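Long-range contact in phosphate transporter (Thermotoga maritima MSB8, PDB 6L85), which probably imports phosphate across the membrane by coupling its uptake to sodium ions, as a bacterial relative of the human SLC20 carriers: residues L145-I157 and S321-T333. Numbering follows the deposited sequence.
With NA (sodium ion), chain S.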
# COMPACT_ATOMS: atom_id res chain seq x y z
N LEU B 145 -24.79 14.25 2.99
CA LEU B 145 -24.51 13.05 2.20
C LEU B 145 -23.91 11.96 3.08
O LEU B 145 -24.22 10.77 2.91
CB LEU B 145 -23.57 13.41 1.04
CG LEU B 145 -22.98 12.32 0.15
CD1 LEU B 145 -24.07 11.51 -0.53
CD2 LEU B 145 -22.00 12.94 -0.89
N GLY B 146 -23.08 12.33 4.05
CA GLY B 146 -22.54 11.34 4.97
C GLY B 146 -23.63 10.70 5.82
O GLY B 146 -23.65 9.48 6.02
N GLY B 147 -24.56 11.53 6.32
CA GLY B 147 -25.69 10.99 7.07
C GLY B 147 -26.56 10.09 6.22
O GLY B 147 -26.97 9.01 6.67
N LEU B 148 -26.81 10.48 4.98
CA LEU B 148 -27.66 9.67 4.11
C LEU B 148 -27.02 8.33 3.78
O LEU B 148 -27.68 7.29 3.83
CB LEU B 148 -27.99 10.43 2.82
CG LEU B 148 -28.58 11.83 3.05
CD1 LEU B 148 -28.79 12.58 1.73
CD2 LEU B 148 -29.87 11.79 3.90
N ILE B 149 -25.73 8.35 3.41
CA ILE B 149 -25.03 7.11 3.11
C ILE B 149 -25.03 6.21 4.34
O ILE B 149 -25.26 5.01 4.25
CB ILE B 149 -23.60 7.41 2.62
CG1 ILE B 149 -23.61 8.22 1.33
CG2 ILE B 149 -22.83 6.14 2.43
CD1 ILE B 149 -22.20 8.59 0.84
N SER B 150 -24.71 6.78 5.50
CA SER B 150 -24.82 6.11 6.79
C SER B 150 -26.15 5.38 6.94
O SER B 150 -26.20 4.17 7.20
CB SER B 150 -24.68 7.20 7.86
OG SER B 150 -24.16 6.72 9.06
N PHE B 151 -27.25 6.13 6.79
CA PHE B 151 -28.59 5.58 6.99
C PHE B 151 -28.84 4.42 6.03
O PHE B 151 -29.22 3.31 6.44
CB PHE B 151 -29.61 6.71 6.81
CG PHE B 151 -31.04 6.29 6.91
CD1 PHE B 151 -31.66 6.16 8.14
CD2 PHE B 151 -31.78 6.03 5.76
CE1 PHE B 151 -33.00 5.77 8.23
CE2 PHE B 151 -33.11 5.65 5.84
CZ PHE B 151 -33.72 5.52 7.08
N VAL B 152 -28.58 4.65 4.74
CA VAL B 152 -28.84 3.61 3.74
C VAL B 152 -27.98 2.39 4.00
O VAL B 152 -28.44 1.25 3.88
CB VAL B 152 -28.63 4.17 2.33
CG1 VAL B 152 -28.84 3.09 1.27
CG2 VAL B 152 -29.56 5.35 2.09
N MET B 153 -26.72 2.60 4.40
CA MET B 153 -25.82 1.48 4.60
C MET B 153 -26.21 0.66 5.83
O MET B 153 -26.14 -0.57 5.81
CB MET B 153 -24.38 1.97 4.72
CG MET B 153 -23.41 0.87 5.08
SD MET B 153 -21.70 1.40 4.91
CE MET B 153 -20.89 -0.07 5.55
N PHE B 154 -26.62 1.32 6.91
CA PHE B 154 -27.06 0.56 8.07
C PHE B 154 -28.31 -0.26 7.74
O PHE B 154 -28.44 -1.41 8.20
CB PHE B 154 -27.34 1.46 9.26
CG PHE B 154 -27.34 0.72 10.55
CD1 PHE B 154 -26.17 0.08 11.00
CD2 PHE B 154 -28.51 0.58 11.30
CE1 PHE B 154 -26.18 -0.66 12.20
CE2 PHE B 154 -28.53 -0.14 12.48
CZ PHE B 154 -27.36 -0.76 12.94
N LYS B 155 -29.20 0.30 6.92
CA LYS B 155 -30.33 -0.49 6.41
C LYS B 155 -29.87 -1.69 5.58
O LYS B 155 -30.43 -2.78 5.70
CB LYS B 155 -31.25 0.41 5.57
CG LYS B 155 -32.25 -0.30 4.64
CD LYS B 155 -31.69 -0.72 3.27
CE LYS B 155 -31.73 0.46 2.32
NZ LYS B 155 -31.30 0.10 0.95
N LEU B 156 -28.86 -1.49 4.73
CA LEU B 156 -28.29 -2.61 3.98
C LEU B 156 -27.76 -3.69 4.90
O LEU B 156 -27.88 -4.89 4.61
CB LEU B 156 -27.15 -2.15 3.09
CG LEU B 156 -27.42 -2.00 1.60
CD1 LEU B 156 -28.36 -0.85 1.43
CD2 LEU B 156 -26.12 -1.81 0.78
N ILE B 157 -27.07 -3.29 5.97
CA ILE B 157 -26.51 -4.25 6.92
C ILE B 157 -27.63 -5.07 7.56
O ILE B 157 -27.58 -6.30 7.62
CB ILE B 157 -25.67 -3.53 7.99
CG1 ILE B 157 -24.53 -2.70 7.35
CG2 ILE B 157 -25.17 -4.51 9.04
CD1 ILE B 157 -23.43 -3.52 6.77
N SER B 321 -21.25 -2.58 14.56
CA SER B 321 -21.80 -2.48 13.21
C SER B 321 -22.09 -1.02 12.85
O SER B 321 -21.93 -0.62 11.69
CB SER B 321 -23.06 -3.33 13.08
OG SER B 321 -23.98 -3.00 14.10
N ARG B 322 -22.44 -0.20 13.85
CA ARG B 322 -22.67 1.21 13.56
C ARG B 322 -21.37 1.97 13.35
O ARG B 322 -21.31 2.85 12.50
CB ARG B 322 -23.49 1.85 14.67
CG ARG B 322 -24.97 1.53 14.58
CD ARG B 322 -25.81 2.33 15.57
NE ARG B 322 -27.22 2.11 15.32
CZ ARG B 322 -27.89 1.03 15.70
NH1 ARG B 322 -27.27 0.07 16.37
NH2 ARG B 322 -29.18 0.92 15.42
N GLY B 323 -20.33 1.68 14.15
CA GLY B 323 -19.04 2.32 13.95
C GLY B 323 -18.44 1.97 12.60
O GLY B 323 -17.92 2.83 11.90
N PHE B 324 -18.52 0.69 12.22
CA PHE B 324 -18.19 0.23 10.88
C PHE B 324 -18.89 1.07 9.81
O PHE B 324 -18.26 1.55 8.86
CB PHE B 324 -18.58 -1.24 10.75
CG PHE B 324 -18.24 -1.87 9.42
CD1 PHE B 324 -17.00 -2.48 9.22
CD2 PHE B 324 -19.17 -1.91 8.38
CE1 PHE B 324 -16.69 -3.09 8.00
CE2 PHE B 324 -18.87 -2.52 7.18
CZ PHE B 324 -17.62 -3.11 6.98
N THR B 325 -20.22 1.24 9.95
CA THR B 325 -21.02 1.98 8.97
C THR B 325 -20.64 3.47 8.93
O THR B 325 -20.55 4.07 7.86
CB THR B 325 -22.51 1.80 9.29
OG1 THR B 325 -22.86 0.42 9.09
CG2 THR B 325 -23.41 2.67 8.40
N VAL B 326 -20.42 4.07 10.10
CA VAL B 326 -20.07 5.48 10.20
C VAL B 326 -18.74 5.74 9.49
O VAL B 326 -18.60 6.70 8.72
CB VAL B 326 -20.00 5.91 11.68
CG1 VAL B 326 -19.21 7.23 11.86
CG2 VAL B 326 -21.40 6.03 12.26
N ASP B 327 -17.75 4.89 9.76
CA ASP B 327 -16.45 5.04 9.12
C ASP B 327 -16.55 4.85 7.62
O ASP B 327 -16.00 5.66 6.86
CB ASP B 327 -15.47 4.02 9.69
CG ASP B 327 -15.09 4.31 11.12
OD1 ASP B 327 -15.26 5.46 11.58
OD2 ASP B 327 -14.59 3.37 11.78
N PHE B 328 -17.19 3.77 7.17
CA PHE B 328 -17.30 3.55 5.74
C PHE B 328 -17.91 4.76 5.05
O PHE B 328 -17.39 5.25 4.04
CB PHE B 328 -18.12 2.29 5.44
CG PHE B 328 -18.14 1.94 3.97
CD1 PHE B 328 -19.02 2.57 3.10
CD2 PHE B 328 -17.22 1.04 3.45
CE1 PHE B 328 -19.02 2.26 1.73
CE2 PHE B 328 -17.21 0.72 2.11
CZ PHE B 328 -18.11 1.34 1.24
N SER B 329 -19.04 5.26 5.59
CA SER B 329 -19.73 6.37 4.94
C SER B 329 -18.91 7.64 4.96
O SER B 329 -18.90 8.40 3.99
CB SER B 329 -21.09 6.60 5.60
OG SER B 329 -21.81 5.38 5.68
N THR B 330 -18.23 7.90 6.08
CA THR B 330 -17.37 9.07 6.17
C THR B 330 -16.26 9.02 5.13
O THR B 330 -16.04 9.99 4.39
CB THR B 330 -16.76 9.15 7.56
OG1 THR B 330 -17.81 9.30 8.51
CG2 THR B 330 -15.78 10.32 7.65
N ALA B 331 -15.57 7.89 5.06
CA ALA B 331 -14.42 7.76 4.18
C ALA B 331 -14.84 7.86 2.73
O ALA B 331 -14.16 8.52 1.92
CB ALA B 331 -13.68 6.45 4.45
N THR B 332 -15.95 7.20 2.37
CA THR B 332 -16.47 7.31 1.01
C THR B 332 -16.81 8.75 0.65
O THR B 332 -16.41 9.24 -0.41
CB THR B 332 -17.71 6.43 0.87
OG1 THR B 332 -17.40 5.11 1.33
CG2 THR B 332 -18.18 6.39 -0.59
N THR B 333 -17.57 9.44 1.52
CA THR B 333 -17.90 10.83 1.24
C THR B 333 -16.64 11.65 1.01
O THR B 333 -16.55 12.44 0.06
CB THR B 333 -18.71 11.40 2.41
OG1 THR B 333 -19.87 10.58 2.62
CG2 THR B 333 -19.16 12.84 2.10
NA NA S . -13.56 2.09 13.27
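Phe154 lays its CZ over the centre of one face of the Arg322 guanidinium, 3.3 Å from Arg322 CZ, with the two planes 41° apart, a tilted rather than stacked pair. At the edge of the Phe154 ring, near its plane, lie Ser321 OG and Thr325 OG1. The guanidinium is held by Arg322 NE to the carbonyl of Val357 and by NH1 to Thr319, while Ser321 OG bonds Glu236. Met153, extended beyond CG, crosses Phe328 at about a right angle; its SD sits obliquely to the ring, 4.3 Å from the Phe328 centroid, a Met-aromatic contact, and its CE reaches Phe324 CE2 at 3.6 Å. Thr325, Ser329, Phe328 and Phe324 form the hole for this knob. Ser329 and Thr325 are knobs in return, and Ser150 CA and Ser329 CA lie 5.4 Å apart. Asp327, off this interface, binds sodium through OD2 with Thr29, Gln243 and Ser247. With OG beside the backbone N (chi1 -52°), Ser329 bonds Thr325 O at 2.8 Å; Thr325 and Thr333 likewise bond carbonyls one turn back. Because these three hydroxyls donate within their own helix, segments 145-157 and 321-333, their N-to-C directions 137° apart, can interlock by apolar and sulfur-aromatic packing.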